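Local coordinates for protein galactose-1-phosphate uridylyltransferase (Bacillus cereus, PDB 4QVU) that is of unknown function but has a HIT-like fold, binds zinc and is tentatively assigned hexose-1-phosphate uridylyltransferase activity, at residues Ile163-Ile176 and Glu213-Val225. Sequence-based numbering, arbitrary orientation.
Sequences IIGFTEFNIIIEDI and EKIICKVVPRFVV
Lys218 leaves its strand with CG anti to the backbone N (chi1 -175°), then bends twice near its end, which carries NZ between Glu168 and Asn170. Glu168 is extended beyond CG, its side chain slanting across that of the lysine. NZ forms a salt bridge with Glu168 OE1 at 2.9 Å, arriving on the anti side, and donates to Asn170 OD1 at 2.7 Å, in the carbonyl plane on a lone pair; its third hydrogen bond goes to Asn142 O. From the opposite face of the carboxylate, on the syn side, Ile163 N reaches Glu168 OE1 at 2.8 Å, while Ile164 N donates to Glu168 OE2, so the turn before the strand fixes the acid's rotation. The carboxylate probably offsets the charge of the buried lysine, whose NZ also has the two neutral oxygens as acceptors. Strands 169-173 and 214-222 run antiparallel (162°) as neighbours inside the sheet of the HIT-like fold, flanked by 154-159 and 203-211. Paired N-H···O=C bonds link Phe169 with Val219, Ile171 with Cys217 and Ile173 with Ile215. The side chains of these pairs share one face; there Ile171 CD1 meets Val219 CG2 at 3.8 Å, and both residues pack against helix 179-195. The Phe169 and Pro221 side chains run across each other at about a right angle, CE2 of Phe169 3.8 Å from CG of Pro221. Farther along, Ile173 lays CG1 3.9 Å from Ile215 CB, its side chain about 6 Å from the zinc ion held by His153, Cys178 and Glu181.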
loop_
_atom_site.group_PDB
_atom_site.type_symbol
_atom_site.label_atom_id
_atom_site.label_comp_id
_atom_site.label_asym_id
_atom_site.label_seq_id
_atom_site.Cartn_x
_atom_site.Cartn_y
_atom_site.Cartn_z
ATOM N N ILE A 163 -9.791 1.029 0.456
ATOM C CA ILE A 163 -9.454 1.887 1.583
ATOM C C ILE A 163 -8.617 1.102 2.598
ATOM O O ILE A 163 -7.614 1.631 3.071
ATOM C CB ILE A 163 -10.723 2.490 2.245
ATOM C CG1 ILE A 163 -11.616 3.213 1.206
ATOM C CG2 ILE A 163 -10.355 3.412 3.425
ATOM C CD1 ILE A 163 -12.945 3.802 1.732
ATOM N N ILE A 164 -9.023 -0.149 2.921
ATOM C CA ILE A 164 -8.383 -0.974 3.953
ATOM C C ILE A 164 -7.444 -2.036 3.347
ATOM O O ILE A 164 -6.501 -2.415 4.029
ATOM C CB ILE A 164 -9.461 -1.625 4.864
ATOM C CG1 ILE A 164 -10.201 -0.545 5.665
ATOM C CG2 ILE A 164 -8.889 -2.674 5.827
ATOM C CD1 ILE A 164 -9.251 0.445 6.597
ATOM N N GLY A 165 -7.663 -2.473 2.113
ATOM C CA GLY A 165 -6.772 -3.439 1.480
ATOM C C GLY A 165 -7.371 -4.791 1.159
ATOM O O GLY A 165 -6.643 -5.686 0.724
ATOM N N PHE A 166 -8.689 -4.970 1.339
ATOM C CA PHE A 166 -9.296 -6.262 1.034
ATOM C C PHE A 166 -10.356 -6.060 -0.053
ATOM O O PHE A 166 -10.120 -5.256 -0.954
ATOM C CB PHE A 166 -9.842 -6.920 2.311
ATOM C CG PHE A 166 -8.734 -7.359 3.247
ATOM C CD1 PHE A 166 -8.131 -8.608 3.103
ATOM C CD2 PHE A 166 -8.272 -6.515 4.252
ATOM C CE1 PHE A 166 -7.108 -9.015 3.964
ATOM C CE2 PHE A 166 -7.230 -6.919 5.105
ATOM C CZ PHE A 166 -6.660 -8.165 4.957
ATOM N N THR A 167 -11.479 -6.796 -0.023
ATOM C CA THR A 167 -12.505 -6.646 -1.050
ATOM C C THR A 167 -13.481 -5.539 -0.650
ATOM O O THR A 167 -13.974 -5.504 0.472
ATOM C CB THR A 167 -13.232 -7.966 -1.324
ATOM O OG1 THR A 167 -12.262 -9.001 -1.490
ATOM C CG2 THR A 167 -14.114 -7.898 -2.576
ATOM N N GLU A 168 -13.742 -4.632 -1.593
ATOM C CA GLU A 168 -14.661 -3.498 -1.477
ATOM C C GLU A 168 -15.413 -3.364 -2.780
ATOM O O GLU A 168 -14.788 -3.278 -3.837
ATOM C CB GLU A 168 -13.916 -2.196 -1.110
ATOM C CG GLU A 168 -13.235 -2.259 0.252
ATOM C CD GLU A 168 -12.385 -1.071 0.659
ATOM O OE1 GLU A 168 -12.274 -0.106 -0.131
ATOM O OE2 GLU A 168 -11.805 -1.118 1.767
ATOM N N PHE A 169 -16.755 -3.428 -2.707
ATOM C CA PHE A 169 -17.647 -3.311 -3.858
ATOM C C PHE A 169 -18.240 -1.911 -3.878
ATOM O O PHE A 169 -18.885 -1.500 -2.915
ATOM C CB PHE A 169 -18.751 -4.383 -3.830
ATOM C CG PHE A 169 -18.270 -5.813 -3.707
ATOM C CD1 PHE A 169 -17.742 -6.484 -4.805
ATOM C CD2 PHE A 169 -18.384 -6.501 -2.507
ATOM C CE1 PHE A 169 -17.308 -7.806 -4.693
ATOM C CE2 PHE A 169 -17.965 -7.831 -2.403
ATOM C CZ PHE A 169 -17.445 -8.478 -3.499
ATOM N N ASN A 170 -17.989 -1.165 -4.960
ATOM C CA ASN A 170 -18.456 0.210 -5.116
ATOM C C ASN A 170 -19.604 0.250 -6.094
ATOM O O ASN A 170 -19.480 -0.217 -7.227
ATOM C CB ASN A 170 -17.314 1.118 -5.568
ATOM C CG ASN A 170 -16.102 1.029 -4.671
ATOM O OD1 ASN A 170 -16.129 1.408 -3.496
ATOM N ND2 ASN A 170 -15.031 0.464 -5.190
ATOM N N ILE A 171 -20.740 0.774 -5.628
ATOM C CA ILE A 171 -21.952 0.941 -6.416
ATOM C C ILE A 171 -22.158 2.445 -6.563
ATOM O O ILE A 171 -22.375 3.131 -5.561
ATOM C CB ILE A 171 -23.159 0.208 -5.785
ATOM C CG1 ILE A 171 -22.790 -1.216 -5.321
ATOM C CG2 ILE A 171 -24.316 0.201 -6.756
ATOM C CD1 ILE A 171 -23.838 -1.912 -4.530
ATOM N N ILE A 172 -22.017 2.968 -7.795
ATOM C CA ILE A 172 -22.103 4.412 -8.068
ATOM C C ILE A 172 -23.288 4.731 -8.990
ATOM O O ILE A 172 -23.468 4.067 -10.010
ATOM C CB ILE A 172 -20.761 4.953 -8.705
ATOM C CG1 ILE A 172 -19.479 4.464 -7.973
ATOM C CG2 ILE A 172 -20.753 6.475 -8.869
ATOM C CD1 ILE A 172 -18.797 3.279 -8.585
ATOM N N ILE A 173 -24.065 5.774 -8.635
ATOM C CA ILE A 173 -25.148 6.367 -9.444
ATOM C C ILE A 173 -24.788 7.845 -9.628
ATOM O O ILE A 173 -24.162 8.437 -8.748
ATOM C CB ILE A 173 -26.609 6.165 -8.927
ATOM C CG1 ILE A 173 -26.824 6.736 -7.499
ATOM C CG2 ILE A 173 -27.029 4.698 -9.046
ATOM C CD1 ILE A 173 -28.272 6.837 -7.035
ATOM N N GLU A 174 -25.142 8.424 -10.778
ATOM C CA GLU A 174 -24.808 9.814 -11.095
ATOM C C GLU A 174 -26.029 10.727 -10.904
ATOM O O GLU A 174 -25.859 11.940 -10.752
ATOM C CB GLU A 174 -24.273 9.902 -12.533
ATOM C CG GLU A 174 -23.294 11.041 -12.757
ATOM C CD GLU A 174 -22.458 10.881 -14.012
ATOM O OE1 GLU A 174 -21.531 10.038 -14.002
ATOM O OE2 GLU A 174 -22.715 11.612 -14.997
ATOM N N ASP A 175 -27.245 10.143 -10.885
ATOM C CA ASP A 175 -28.514 10.855 -10.681
ATOM C C ASP A 175 -29.315 10.188 -9.550
ATOM O O ASP A 175 -29.319 8.961 -9.437
ATOM C CB ASP A 175 -29.328 10.885 -11.984
ATOM C CG ASP A 175 -30.609 11.689 -11.910
ATOM O OD1 ASP A 175 -30.532 12.937 -11.960
ATOM O OD2 ASP A 175 -31.692 11.072 -11.859
ATOM N N ILE A 176 -30.011 11.007 -8.734
ATOM C CA ILE A 176 -30.836 10.584 -7.590
ATOM C C ILE A 176 -32.017 9.689 -8.061
ATOM O O ILE A 176 -32.460 8.843 -7.291
ATOM C CB ILE A 176 -31.367 11.804 -6.774
ATOM C CG1 ILE A 176 -30.352 12.984 -6.766
ATOM C CG2 ILE A 176 -31.748 11.377 -5.340
ATOM C CD1 ILE A 176 -30.946 14.385 -6.439
ATOM N N GLU A 213 -20.742 14.930 -6.900
ATOM C CA GLU A 213 -22.173 14.958 -7.243
ATOM C C GLU A 213 -22.695 13.540 -7.615
ATOM O O GLU A 213 -23.630 13.409 -8.412
ATOM C CB GLU A 213 -22.449 15.960 -8.376
ATOM C CG GLU A 213 -22.200 17.408 -7.976
ATOM C CD GLU A 213 -22.379 18.419 -9.093
ATOM O OE1 GLU A 213 -23.498 18.516 -9.649
ATOM O OE2 GLU A 213 -21.404 19.150 -9.382
ATOM N N LYS A 214 -22.113 12.490 -6.982
ATOM C CA LYS A 214 -22.492 11.076 -7.146
ATOM C C LYS A 214 -22.848 10.449 -5.805
ATOM O O LYS A 214 -22.258 10.824 -4.790
ATOM C CB LYS A 214 -21.359 10.243 -7.786
ATOM C CG LYS A 214 -20.851 10.688 -9.136
ATOM C CD LYS A 214 -19.514 10.010 -9.376
ATOM C CE LYS A 214 -18.762 10.573 -10.545
ATOM N NZ LYS A 214 -17.397 10.006 -10.615
ATOM N N ILE A 215 -23.767 9.469 -5.802
ATOM C CA ILE A 215 -24.115 8.725 -4.594
ATOM C C ILE A 215 -23.462 7.369 -4.743
ATOM O O ILE A 215 -23.731 6.648 -5.709
ATOM C CB ILE A 215 -25.632 8.649 -4.279
ATOM C CG1 ILE A 215 -26.184 10.070 -3.982
ATOM C CG2 ILE A 215 -25.885 7.680 -3.088
ATOM C CD1 ILE A 215 -27.697 10.189 -3.826
ATOM N N ILE A 216 -22.551 7.064 -3.811
ATOM C CA ILE A 216 -21.763 5.838 -3.788
ATOM C C ILE A 216 -22.082 5.022 -2.558
ATOM O O ILE A 216 -22.115 5.555 -1.442
ATOM C CB ILE A 216 -20.237 6.145 -3.838
ATOM C CG1 ILE A 216 -19.877 7.073 -5.028
ATOM C CG2 ILE A 216 -19.411 4.838 -3.841
ATOM C CD1 ILE A 216 -18.466 7.680 -5.009
ATOM N N CYS A 217 -22.260 3.713 -2.760
ATOM C CA CYS A 217 -22.389 2.779 -1.668
ATOM C C CYS A 217 -21.259 1.779 -1.752
ATOM O O CYS A 217 -21.177 1.009 -2.713
ATOM C CB CYS A 217 -23.743 2.085 -1.620
ATOM S SG CYS A 217 -23.876 0.898 -0.257
ATOM N N LYS A 218 -20.383 1.794 -0.745
ATOM C CA LYS A 218 -19.302 0.831 -0.667
ATOM C C LYS A 218 -19.766 -0.318 0.232
ATOM O O LYS A 218 -20.121 -0.094 1.388
ATOM C CB LYS A 218 -18.007 1.481 -0.177
ATOM C CG LYS A 218 -16.804 0.550 -0.192
ATOM C CD LYS A 218 -15.552 1.206 0.360
ATOM C CE LYS A 218 -14.881 2.158 -0.599
ATOM N NZ LYS A 218 -14.159 1.440 -1.681
ATOM N N VAL A 219 -19.847 -1.529 -0.353
ATOM C CA VAL A 219 -20.228 -2.786 0.307
ATOM C C VAL A 219 -18.923 -3.488 0.650
ATOM O O VAL A 219 -18.139 -3.777 -0.257
ATOM C CB VAL A 219 -21.187 -3.677 -0.545
ATOM C CG1 VAL A 219 -21.800 -4.774 0.310
ATOM C CG2 VAL A 219 -22.287 -2.855 -1.221
ATOM N N VAL A 220 -18.660 -3.705 1.951
ATOM C CA VAL A 220 -17.396 -4.276 2.415
ATOM C C VAL A 220 -17.626 -5.579 3.210
ATOM O O VAL A 220 -18.121 -5.508 4.339
ATOM C CB VAL A 220 -16.604 -3.240 3.289
ATOM C CG1 VAL A 220 -15.216 -3.758 3.664
ATOM C CG2 VAL A 220 -16.497 -1.875 2.606
ATOM N N PRO A 221 -17.224 -6.772 2.688
ATOM C CA PRO A 221 -17.312 -7.992 3.506
ATOM C C PRO A 221 -16.378 -7.901 4.716
ATOM O O PRO A 221 -15.303 -7.289 4.646
ATOM C CB PRO A 221 -16.877 -9.107 2.551
ATOM C CG PRO A 221 -16.885 -8.497 1.187
ATOM C CD PRO A 221 -16.590 -7.058 1.386
ATOM N N ARG A 222 -16.825 -8.452 5.845
ATOM C CA ARG A 222 -16.070 -8.436 7.083
ATOM C C ARG A 222 -15.950 -9.869 7.572
ATOM O O ARG A 222 -16.940 -10.592 7.674
ATOM C CB ARG A 222 -16.739 -7.505 8.113
ATOM C CG ARG A 222 -16.857 -6.023 7.709
ATOM C CD ARG A 222 -15.544 -5.239 7.630
ATOM N NE ARG A 222 -14.800 -5.271 8.895
ATOM C CZ ARG A 222 -14.897 -4.368 9.864
ATOM N NH1 ARG A 222 -15.687 -3.316 9.723
ATOM N NH2 ARG A 222 -14.188 -4.499 10.973
ATOM N N PHE A 223 -14.724 -10.303 7.788
ATOM C CA PHE A 223 -14.394 -11.682 8.179
ATOM C C PHE A 223 -13.083 -11.707 8.939
ATOM O O PHE A 223 -12.246 -10.819 8.748
ATOM C CB PHE A 223 -14.310 -12.601 6.920
ATOM C CG PHE A 223 -13.463 -12.051 5.793
ATOM C CD1 PHE A 223 -14.004 -11.174 4.856
ATOM C CD2 PHE A 223 -12.115 -12.385 5.684
ATOM C CE1 PHE A 223 -13.207 -10.619 3.844
ATOM C CE2 PHE A 223 -11.323 -11.846 4.658
ATOM C CZ PHE A 223 -11.876 -10.964 3.747
ATOM N N VAL A 224 -12.898 -12.711 9.797
ATOM C CA VAL A 224 -11.625 -12.857 10.500
ATOM C C VAL A 224 -10.660 -13.444 9.465
ATOM O O VAL A 224 -10.927 -14.510 8.899
ATOM C CB VAL A 224 -11.728 -13.678 11.820
ATOM C CG1 VAL A 224 -10.355 -13.897 12.449
ATOM C CG2 VAL A 224 -12.666 -12.994 12.817
ATOM N N VAL A 225 -9.612 -12.689 9.131
ATOM C CA VAL A 225 -8.624 -13.120 8.132
ATOM C C VAL A 225 -7.865 -14.346 8.686
ATOM O O VAL A 225 -7.574 -14.407 9.891
ATOM C CB VAL A 225 -7.655 -11.965 7.724
ATOM C CG1 VAL A 225 -6.732 -12.387 6.588
ATOM C CG2 VAL A 225 -8.434 -10.705 7.330
#